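Local atomic coordinates of tubulin-like protein CetZ2 (Haloferax volcanii, PDB entry 4B45), a protein that binds GTP, probably hydrolyses it as a tubulin-like cytoskeletal GTPase, and takes part in controlling the shape of the archaeal cell. Residues A[222-230]-A[246-257]; A[232-243]-A[270-281]. All coordinates share one frame; numbering follows the deposited sequence.

Contact 1: residues A[222-230]-A[246-257]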
loop_
_atom_site.group_PDB
_atom_site.type_symbol
_atom_site.label_atom_id
_atom_site.label_comp_id
_atom_site.label_asym_id
_atom_site.label_seq_id
_atom_site.Cartn_x
_atom_site.Cartn_y
_atom_site.Cartn_z
ATOM N N ILE A 222 -7.332 -2.231 -9.219
ATOM C CA ILE A 222 -6.007 -1.766 -8.840
ATOM C C ILE A 222 -6.005 -0.316 -8.382
ATOM O O ILE A 222 -6.649 0.543 -8.988
ATOM C CB ILE A 222 -5.003 -1.967 -9.996
ATOM C CG1 ILE A 222 -4.735 -3.456 -10.194
ATOM C CG2 ILE A 222 -3.701 -1.266 -9.706
ATOM C CD1 ILE A 222 -3.937 -3.761 -11.428
ATOM N N ALA A 223 -5.283 -0.041 -7.299
ATOM C CA ALA A 223 -5.104 1.337 -6.872
ATOM C C ALA A 223 -3.627 1.709 -6.785
ATOM O O ALA A 223 -2.746 0.828 -6.689
ATOM C CB ALA A 223 -5.818 1.595 -5.548
ATOM N N ALA A 224 -3.356 3.012 -6.848
ATOM C CA ALA A 224 -1.992 3.507 -6.711
ATOM C C ALA A 224 -1.962 4.687 -5.767
ATOM O O ALA A 224 -2.971 5.380 -5.574
ATOM C CB ALA A 224 -1.400 3.875 -8.066
ATOM N N LEU A 225 -0.809 4.919 -5.158
ATOM C CA LEU A 225 -0.711 5.997 -4.191
ATOM C C LEU A 225 0.471 6.876 -4.520
ATOM O O LEU A 225 1.603 6.426 -4.460
ATOM C CB LEU A 225 -0.593 5.456 -2.765
ATOM C CG LEU A 225 -0.613 6.549 -1.681
ATOM C CD1 LEU A 225 -1.852 7.466 -1.830
ATOM C CD2 LEU A 225 -0.539 5.978 -0.255
ATOM N N GLY A 226 0.201 8.128 -4.875
ATOM C CA GLY A 226 1.251 9.040 -5.269
ATOM C C GLY A 226 1.690 9.959 -4.147
ATOM O O GLY A 226 0.880 10.375 -3.311
ATOM N N TYR A 227 2.976 10.293 -4.136
ATOM C CA TYR A 227 3.504 11.226 -3.150
ATOM C C TYR A 227 4.622 12.109 -3.721
ATOM O O TYR A 227 5.490 11.636 -4.470
ATOM C CB TYR A 227 3.986 10.467 -1.916
ATOM C CG TYR A 227 4.626 11.335 -0.857
ATOM C CD1 TYR A 227 3.852 12.022 0.059
ATOM C CD2 TYR A 227 6.012 11.459 -0.775
ATOM C CE1 TYR A 227 4.437 12.818 1.034
ATOM C CE2 TYR A 227 6.605 12.254 0.187
ATOM C CZ TYR A 227 5.811 12.934 1.087
ATOM O OH TYR A 227 6.394 13.717 2.057
ATOM N N ALA A 228 4.575 13.398 -3.388
ATOM C CA ALA A 228 5.688 14.315 -3.659
ATOM C C ALA A 228 5.635 15.503 -2.707
ATOM O O ALA A 228 4.553 15.891 -2.254
ATOM C CB ALA A 228 5.680 14.791 -5.113
ATOM N N SER A 229 6.796 16.079 -2.400
ATOM C CA SER A 229 6.854 17.197 -1.454
ATOM C C SER A 229 7.784 18.319 -1.898
ATOM O O SER A 229 8.617 18.150 -2.788
ATOM C CB SER A 229 7.263 16.719 -0.061
ATOM O OG SER A 229 8.649 16.419 -0.018
ATOM N N ALA A 230 7.632 19.469 -1.257
ATOM C CA ALA A 230 8.410 20.652 -1.606
ATOM C C ALA A 230 8.528 21.531 -0.385
ATOM O O ALA A 230 7.658 21.510 0.493
ATOM C CB ALA A 230 7.725 21.412 -2.704
ATOM N N THR A 246 3.974 19.621 -6.917
ATOM C CA THR A 246 3.916 18.392 -6.105
ATOM C C THR A 246 2.758 17.490 -6.530
ATOM O O THR A 246 2.901 16.265 -6.585
ATOM C CB THR A 246 3.824 18.647 -4.572
ATOM O OG1 THR A 246 2.587 19.313 -4.245
ATOM C CG2 THR A 246 5.023 19.462 -4.092
ATOM N N THR A 247 1.614 18.097 -6.832
ATOM C CA THR A 247 0.437 17.331 -7.248
ATOM C C THR A 247 0.694 16.651 -8.582
ATOM O O THR A 247 0.415 15.460 -8.719
ATOM C CB THR A 247 -0.832 18.203 -7.321
ATOM O OG1 THR A 247 -1.019 18.871 -6.075
ATOM C CG2 THR A 247 -2.056 17.359 -7.598
ATOM N N ARG A 248 1.230 17.393 -9.556
ATOM C CA ARG A 248 1.647 16.784 -10.829
ATOM C C ARG A 248 2.651 15.647 -10.645
ATOM O O ARG A 248 2.529 14.588 -11.273
ATOM C CB ARG A 248 2.257 17.813 -11.788
ATOM C CG ARG A 248 1.285 18.873 -12.307
ATOM C CD ARG A 248 1.911 19.643 -13.482
ATOM N NE ARG A 248 1.352 20.984 -13.627
ATOM C CZ ARG A 248 1.927 22.085 -13.151
ATOM N NH1 ARG A 248 3.087 22.007 -12.507
ATOM N NH2 ARG A 248 1.346 23.265 -13.329
ATOM N N ARG A 249 3.658 15.870 -9.807
ATOM C CA ARG A 249 4.675 14.845 -9.606
ATOM C C ARG A 249 4.082 13.610 -8.950
ATOM O O ARG A 249 4.400 12.492 -9.350
ATOM C CB ARG A 249 5.853 15.375 -8.786
ATOM C CG ARG A 249 6.765 16.315 -9.566
ATOM C CD ARG A 249 8.163 16.294 -9.001
ATOM N NE ARG A 249 8.162 16.312 -7.541
ATOM C CZ ARG A 249 8.218 17.418 -6.805
ATOM N NH1 ARG A 249 8.275 18.608 -7.393
ATOM N NH2 ARG A 249 8.218 17.334 -5.480
ATOM N N ALA A 250 3.212 13.820 -7.960
ATOM C CA ALA A 250 2.581 12.722 -7.233
ATOM C C ALA A 250 1.815 11.814 -8.189
ATOM O O ALA A 250 1.871 10.590 -8.081
ATOM C CB ALA A 250 1.657 13.256 -6.134
ATOM N N VAL A 251 1.125 12.430 -9.140
ATOM C CA VAL A 251 0.340 11.701 -10.135
ATOM C C VAL A 251 1.195 11.102 -11.258
ATOM O O VAL A 251 0.904 10.019 -11.746
ATOM C CB VAL A 251 -0.731 12.621 -10.762
ATOM C CG1 VAL A 251 -1.502 11.895 -11.855
ATOM C CG2 VAL A 251 -1.675 13.174 -9.679
ATOM N N LEU A 252 2.252 11.800 -11.669
ATOM C CA LEU A 252 3.022 11.373 -12.847
ATOM C C LEU A 252 4.324 10.618 -12.540
ATOM O O LEU A 252 4.611 9.605 -13.183
ATOM C CB LEU A 252 3.286 12.549 -13.788
ATOM C CG LEU A 252 2.042 13.300 -14.287
ATOM C CD1 LEU A 252 2.436 14.601 -14.971
ATOM C CD2 LEU A 252 1.180 12.452 -15.227
ATOM N N THR A 253 5.110 11.090 -11.572
ATOM C CA THR A 253 6.353 10.392 -11.229
ATOM C C THR A 253 6.351 9.683 -9.877
ATOM O O THR A 253 7.053 8.691 -9.698
ATOM C CB THR A 253 7.602 11.318 -11.276
ATOM O OG1 THR A 253 7.578 12.245 -10.184
ATOM C CG2 THR A 253 7.666 12.074 -12.569
ATOM N N GLY A 254 5.588 10.189 -8.920
ATOM C CA GLY A 254 5.747 9.746 -7.544
ATOM C C GLY A 254 4.785 8.663 -7.109
ATOM O O GLY A 254 4.545 8.474 -5.919
ATOM N N THR A 255 4.234 7.945 -8.079
ATOM C CA THR A 255 3.194 6.973 -7.803
ATOM C C THR A 255 3.787 5.594 -7.475
ATOM O O THR A 255 4.831 5.208 -8.002
ATOM C CB THR A 255 2.251 6.886 -9.000
ATOM O OG1 THR A 255 1.321 5.820 -8.811
ATOM C CG2 THR A 255 3.045 6.644 -10.243
ATOM N N SER A 256 3.124 4.861 -6.588
ATOM C CA SER A 256 3.614 3.562 -6.136
ATOM C C SER A 256 3.587 2.514 -7.257
ATOM O O SER A 256 4.357 1.546 -7.239
ATOM C CB SER A 256 2.806 3.089 -4.921
ATOM O OG SER A 256 1.445 2.913 -5.262
ATOM N N LEU A 257 2.684 2.724 -8.210
ATOM C CA LEU A 257 2.629 1.990 -9.474
ATOM C C LEU A 257 2.796 2.966 -10.652
ATOM O O LEU A 257 1.970 3.857 -10.820
ATOM C CB LEU A 257 1.255 1.340 -9.604
ATOM C CG LEU A 257 0.959 0.653 -10.938
ATOM C CD1 LEU A 257 1.806 -0.628 -11.082
ATOM C CD2 LEU A 257 -0.528 0.343 -11.056
#

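Contact 2: residues A[232-243]-A[270-281]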
loop_
_atom_site.group_PDB
_atom_site.type_symbol
_atom_site.label_atom_id
_atom_site.label_comp_id
_atom_site.label_asym_id
_atom_site.label_seq_id
_atom_site.Cartn_x
_atom_site.Cartn_y
_atom_site.Cartn_z
ATOM N N ALA A 232 8.063 24.625 1.869
ATOM C CA ALA A 232 7.009 25.622 1.944
ATOM C C ALA A 232 7.528 26.970 2.394
ATOM O O ALA A 232 8.298 27.083 3.351
ATOM C CB ALA A 232 5.883 25.166 2.859
ATOM N N SER A 233 7.094 28.000 1.687
ATOM C CA SER A 233 7.248 29.356 2.162
ATOM C C SER A 233 6.194 29.588 3.239
ATOM O O SER A 233 5.109 29.000 3.184
ATOM C CB SER A 233 7.052 30.338 1.011
ATOM O OG SER A 233 6.964 31.665 1.496
ATOM N N PRO A 234 6.513 30.438 4.226
ATOM C CA PRO A 234 5.568 30.837 5.272
ATOM C C PRO A 234 4.361 31.552 4.679
ATOM O O PRO A 234 3.278 31.503 5.254
ATOM C CB PRO A 234 6.379 31.827 6.115
ATOM C CG PRO A 234 7.466 32.298 5.210
ATOM C CD PRO A 234 7.815 31.105 4.387
ATOM N N ASN A 235 4.557 32.208 3.542
ATOM C CA ASN A 235 3.473 32.869 2.837
ATOM C C ASN A 235 2.791 31.897 1.891
ATOM O O ASN A 235 3.434 31.328 1.008
ATOM C CB ASN A 235 3.999 34.079 2.063
ATOM C CG ASN A 235 2.887 34.991 1.582
ATOM O OD1 ASN A 235 1.746 34.898 2.042
ATOM N ND2 ASN A 235 3.217 35.885 0.651
ATOM N N ALA A 236 1.487 31.702 2.091
ATOM C CA ALA A 236 0.699 30.777 1.281
ATOM C C ALA A 236 0.720 31.124 -0.211
ATOM O O ALA A 236 0.814 30.238 -1.046
ATOM C CB ALA A 236 -0.737 30.719 1.793
ATOM N N GLU A 237 0.627 32.412 -0.538
ATOM C CA GLU A 237 0.698 32.860 -1.933
ATOM C C GLU A 237 1.965 32.405 -2.677
ATOM O O GLU A 237 1.919 32.155 -3.884
ATOM C CB GLU A 237 0.559 34.381 -2.027
ATOM C CG GLU A 237 0.144 34.870 -3.402
ATOM C CD GLU A 237 -0.060 36.374 -3.445
ATOM O OE1 GLU A 237 0.687 37.082 -2.733
ATOM O OE2 GLU A 237 -0.966 36.849 -4.180
ATOM N N ASP A 238 3.088 32.284 -1.973
ATOM C CA ASP A 238 4.319 31.820 -2.628
ATOM C C ASP A 238 4.281 30.337 -2.952
ATOM O O ASP A 238 5.149 29.839 -3.659
ATOM C CB ASP A 238 5.554 32.060 -1.764
ATOM C CG ASP A 238 5.778 33.504 -1.453
ATOM O OD1 ASP A 238 5.447 34.359 -2.305
ATOM O OD2 ASP A 238 6.294 33.776 -0.345
ATOM N N ASN A 239 3.288 29.624 -2.431
ATOM C CA ASN A 239 3.304 28.169 -2.530
ATOM C C ASN A 239 2.324 27.645 -3.560
ATOM O O ASN A 239 2.057 26.451 -3.619
ATOM C CB ASN A 239 3.012 27.536 -1.162
ATOM C CG ASN A 239 4.108 27.810 -0.149
ATOM O OD1 ASN A 239 5.292 27.812 -0.487
ATOM N ND2 ASN A 239 3.721 28.040 1.100
ATOM N N ILE A 240 1.759 28.542 -4.350
ATOM C CA ILE A 240 0.767 28.125 -5.334
ATOM C C ILE A 240 1.377 27.161 -6.343
ATOM O O ILE A 240 0.814 26.099 -6.619
ATOM C CB ILE A 240 0.127 29.325 -6.046
ATOM C CG1 ILE A 240 -0.831 30.042 -5.092
ATOM C CG2 ILE A 240 -0.628 28.851 -7.270
ATOM C CD1 ILE A 240 -1.404 31.326 -5.636
ATOM N N ASN A 241 2.537 27.536 -6.878
ATOM C CA ASN A 241 3.309 26.680 -7.784
ATOM C C ASN A 241 3.728 25.357 -7.148
ATOM O O ASN A 241 3.621 24.291 -7.773
ATOM C CB ASN A 241 4.548 27.424 -8.279
ATOM C CG ASN A 241 5.464 26.549 -9.124
ATOM O OD1 ASN A 241 6.554 26.158 -8.690
ATOM N ND2 ASN A 241 5.025 26.240 -10.341
ATOM N N ALA A 242 4.226 25.432 -5.916
ATOM C CA ALA A 242 4.583 24.237 -5.152
ATOM C C ALA A 242 3.438 23.208 -5.078
ATOM O O ALA A 242 3.670 22.016 -5.259
ATOM C CB ALA A 242 5.045 24.620 -3.746
ATOM N N VAL A 243 2.214 23.673 -4.815
ATOM C CA VAL A 243 1.049 22.787 -4.754
ATOM C C VAL A 243 0.743 22.153 -6.110
ATOM O O VAL A 243 0.441 20.947 -6.186
ATOM C CB VAL A 243 -0.221 23.527 -4.215
ATOM C CG1 VAL A 243 -1.458 22.613 -4.241
ATOM C CG2 VAL A 243 0.015 24.015 -2.804
ATOM N N ILE A 270 -3.570 17.554 0.179
ATOM C CA ILE A 270 -2.436 18.451 0.320
ATOM C C ILE A 270 -2.140 18.523 1.805
ATOM O O ILE A 270 -3.016 18.870 2.605
ATOM C CB ILE A 270 -2.766 19.867 -0.185
ATOM C CG1 ILE A 270 -3.249 19.811 -1.631
ATOM C CG2 ILE A 270 -1.568 20.793 -0.029
ATOM C CD1 ILE A 270 -2.343 19.030 -2.529
ATOM N N ALA A 271 -0.913 18.176 2.177
ATOM C CA ALA A 271 -0.522 18.180 3.579
ATOM C C ALA A 271 0.487 19.283 3.893
ATOM O O ALA A 271 1.363 19.599 3.078
ATOM C CB ALA A 271 0.049 16.806 3.968
ATOM N N GLY A 272 0.376 19.858 5.086
ATOM C CA GLY A 272 1.317 20.872 5.523
ATOM C C GLY A 272 0.680 21.793 6.531
ATOM O O GLY A 272 -0.432 21.547 6.976
ATOM N N GLU A 273 1.378 22.859 6.895
ATOM C CA GLU A 273 0.824 23.835 7.816
ATOM C C GLU A 273 -0.271 24.654 7.136
ATOM O O GLU A 273 -0.059 25.168 6.042
ATOM C CB GLU A 273 1.931 24.734 8.365
ATOM C CG GLU A 273 2.974 23.939 9.127
ATOM C CD GLU A 273 3.758 24.784 10.107
ATOM O OE1 GLU A 273 3.488 26.003 10.182
ATOM O OE2 GLU A 273 4.647 24.229 10.796
ATOM N N PRO A 274 -1.454 24.748 7.777
ATOM C CA PRO A 274 -2.641 25.438 7.245
ATOM C C PRO A 274 -2.366 26.824 6.645
ATOM O O PRO A 274 -2.859 27.121 5.548
ATOM C CB PRO A 274 -3.548 25.562 8.473
ATOM C CG PRO A 274 -3.206 24.387 9.298
ATOM C CD PRO A 274 -1.735 24.101 9.074
ATOM N N ASP A 275 -1.590 27.648 7.344
ATOM C CA ASP A 275 -1.280 29.003 6.878
ATOM C C ASP A 275 -0.488 29.045 5.571
ATOM O O ASP A 275 -0.490 30.061 4.892
ATOM C CB ASP A 275 -0.505 29.782 7.949
ATOM C CG ASP A 275 -1.374 30.184 9.124
ATOM O OD1 ASP A 275 -2.611 30.258 8.956
ATOM O OD2 ASP A 275 -0.818 30.421 10.220
ATOM N N THR A 276 0.199 27.958 5.229
ATOM C CA THR A 276 1.046 27.940 4.041
ATOM C C THR A 276 0.349 27.380 2.793
ATOM O O THR A 276 0.847 27.510 1.671
ATOM C CB THR A 276 2.346 27.146 4.297
ATOM O OG1 THR A 276 2.069 25.737 4.295
ATOM C CG2 THR A 276 2.964 27.555 5.637
ATOM N N ILE A 277 -0.804 26.763 2.991
ATOM C CA ILE A 277 -1.533 26.115 1.899
ATOM C C ILE A 277 -2.514 27.081 1.233
ATOM O O ILE A 277 -3.533 27.438 1.834
ATOM C CB ILE A 277 -2.311 24.914 2.438
ATOM C CG1 ILE A 277 -1.354 23.931 3.130
ATOM C CG2 ILE A 277 -3.090 24.234 1.328
ATOM C CD1 ILE A 277 -1.941 22.549 3.360
ATOM N N PRO A 278 -2.211 27.503 -0.012
ATOM C CA PRO A 278 -2.999 28.529 -0.702
ATOM C C PRO A 278 -4.294 27.991 -1.300
ATOM O O PRO A 278 -4.309 26.907 -1.886
ATOM C CB PRO A 278 -2.066 28.994 -1.822
ATOM C CG PRO A 278 -1.171 27.805 -2.096
ATOM C CD PRO A 278 -1.034 27.073 -0.792
ATOM N N ARG A 279 -5.367 28.766 -1.162
ATOM C CA ARG A 279 -6.667 28.388 -1.699
ATOM C C ARG A 279 -6.613 28.133 -3.201
ATOM O O ARG A 279 -7.122 27.128 -3.689
ATOM C CB ARG A 279 -7.691 29.491 -1.411
ATOM C CG ARG A 279 -9.028 29.283 -2.102
ATOM C CD ARG A 279 -10.006 30.391 -1.736
ATOM N NE ARG A 279 -11.270 30.217 -2.435
ATOM C CZ ARG A 279 -12.295 31.058 -2.337
ATOM N NH1 ARG A 279 -12.196 32.136 -1.572
ATOM N NH2 ARG A 279 -13.412 30.824 -3.015
ATOM N N LYS A 280 -6.013 29.056 -3.943
ATOM C CA LYS A 280 -5.985 28.923 -5.391
ATOM C C LYS A 280 -5.105 27.747 -5.833
ATOM O O LYS A 280 -5.396 27.068 -6.834
ATOM C CB LYS A 280 -5.538 30.235 -6.038
ATOM C CG LYS A 280 -5.378 30.140 -7.539
ATOM C CD LYS A 280 -6.092 31.263 -8.244
ATOM C CE LYS A 280 -7.581 31.002 -8.336
ATOM N NZ LYS A 280 -8.253 32.078 -9.143
ATOM N N GLY A 281 -4.039 27.495 -5.081
ATOM C CA GLY A 281 -3.190 26.349 -5.366
ATOM C C GLY A 281 -3.943 25.034 -5.274
ATOM O O GLY A 281 -3.894 24.199 -6.193
HETATM O O HOH W 1 0.033 32.778 4.395
#

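Contact 1: residues A[222-230]-A[246-257]
Ala-228 sets its methyl carbon on the backbone of the later turns of helix 240-252, with CB 3.5 Å from Thr-246 O and Ala-250 CB also near that methyl. Two residues earlier in the strand, Gly-226 brings bare backbone to the helix end: its CA lies 3.3 Å from Ala-250 O, in a CA-H...O contact, and a beta carbon at this position would run into that same oxygen. Small residues thus let the helix lie close over the strand, the segment axes roughly antiparallel, at 144°. Away from this centre, the methyl CG2 of Thr-246 meets Ala-230 CB at 3.6 Å. Towards the start of the strand, Ile-222 and Leu-257 cross at about a right angle, CG2 to CD2, 3.8 Å apart.

Beyond the helix the chain turns back onto the strand. Gly-226 and Thr-255 form a single antiparallel bridge, a non-hydrogen-bonded pair flanked by Tyr-227 N to Gly-254 O (3.0 Å) and Ser-256 N to Leu-225 O (3.0 Å). Ser-256 OG accepts from Leu-225 N at 3.0 Å in a fairly straight bond (162°). The same hydroxyl bonds to Leu-162 O, so it links strand 222-231 to strand 159-164. At the polar edge, Arg-249 passes CB and NE over the Ala-228 methyl and, bent at chi3 (-43°), brings NH2 to Ser-229 O at 2.8 Å, edge-on but in a weak bond.

Helix 240-252 goes on to lead the chain to strand 263-272, which runs parallel to 222-231 with strand 309-319 between them. The contact is therefore the strand-to-helix half of a beta-alpha-beta crossover in the C-terminal domain of the tubulin fold.

Contact 2: residues A[232-243]-A[270-281]
Pro-278 fits its ring among Ala-236, Ile-240 and Val-243. Its CB lies 3.6 Å from Ile-240 CG1, while on another flank its CD meets Val-243 CG2 at 3.8 Å, these two side chains sliding past each other in opposite directions. Val-243 turns its other methyl, CG1 (anti to the backbone N, chi1 176°), to the backbone of Gly-281 and to Ile-270 CD1. The lack of a side chain at Gly-281 matters, since a beta carbon would press on Val-243 and Ile-240 and clash with the Pro-278 ring.

Beside this apolar cluster stands the buried amide of Asn-239. Its ND2 donates to Thr-276 O across the contact (3.0 Å, 165°) and to Ser-233 O in its own loop (2.7 Å), both acceptors lying close to the amide plane. Its OD1 takes Ser-233 N at 2.8 Å on an in-plane lone pair. Three bonds thus fix the rotation of the amide and use both of its N-H groups. A leucine here would probably leave Thr-276 O and the backbone of Ser-233 without their mates, setting the loop free to shift.

Further out, each loop is braced from within. Thr-276 OG1 donates to Glu-273 O (2.8 Å), and Ser-233 OG accepts from Asn-235 N in an ST turn while donating to Asp-238. A water also bridges the segments, accepting from Ala-236 N and donating to Asp-275 O.

Asn-239 and Pro-278 hold the N-cap positions of helices 240-252 and 279-293, though the asparagine makes no capping bond. What is joined is the paired starts of two helices of the C-terminal domain; by topology, the loop 232-239 probably corresponds to the loop between S7 and H9 in tubulins, the M-loop.

Both contacts draw on helix 240-252: contact 2 holds its first turn and the loop before it, contact 1 its later turns and the exit loop. They meet where Thr-247 OG1 packs on Ile-270 CD1 at 3.8 Å, their centres being 18 Å apart. Contact 1 is the buried one, its centre about 13 Å from that of the chain, and joins helix to sheet through small residues and backbone bonds, with the side chain of Ser-256 about 10 Å from the bound nucleotide. Contact 2 lies at the periphery, its centre about 28 Å from that of the chain and away from that site; there loops and helix starts rely on a proline, a fixed amide and a bridging water. Areas buried are nearly equal, 557 and 556 Å².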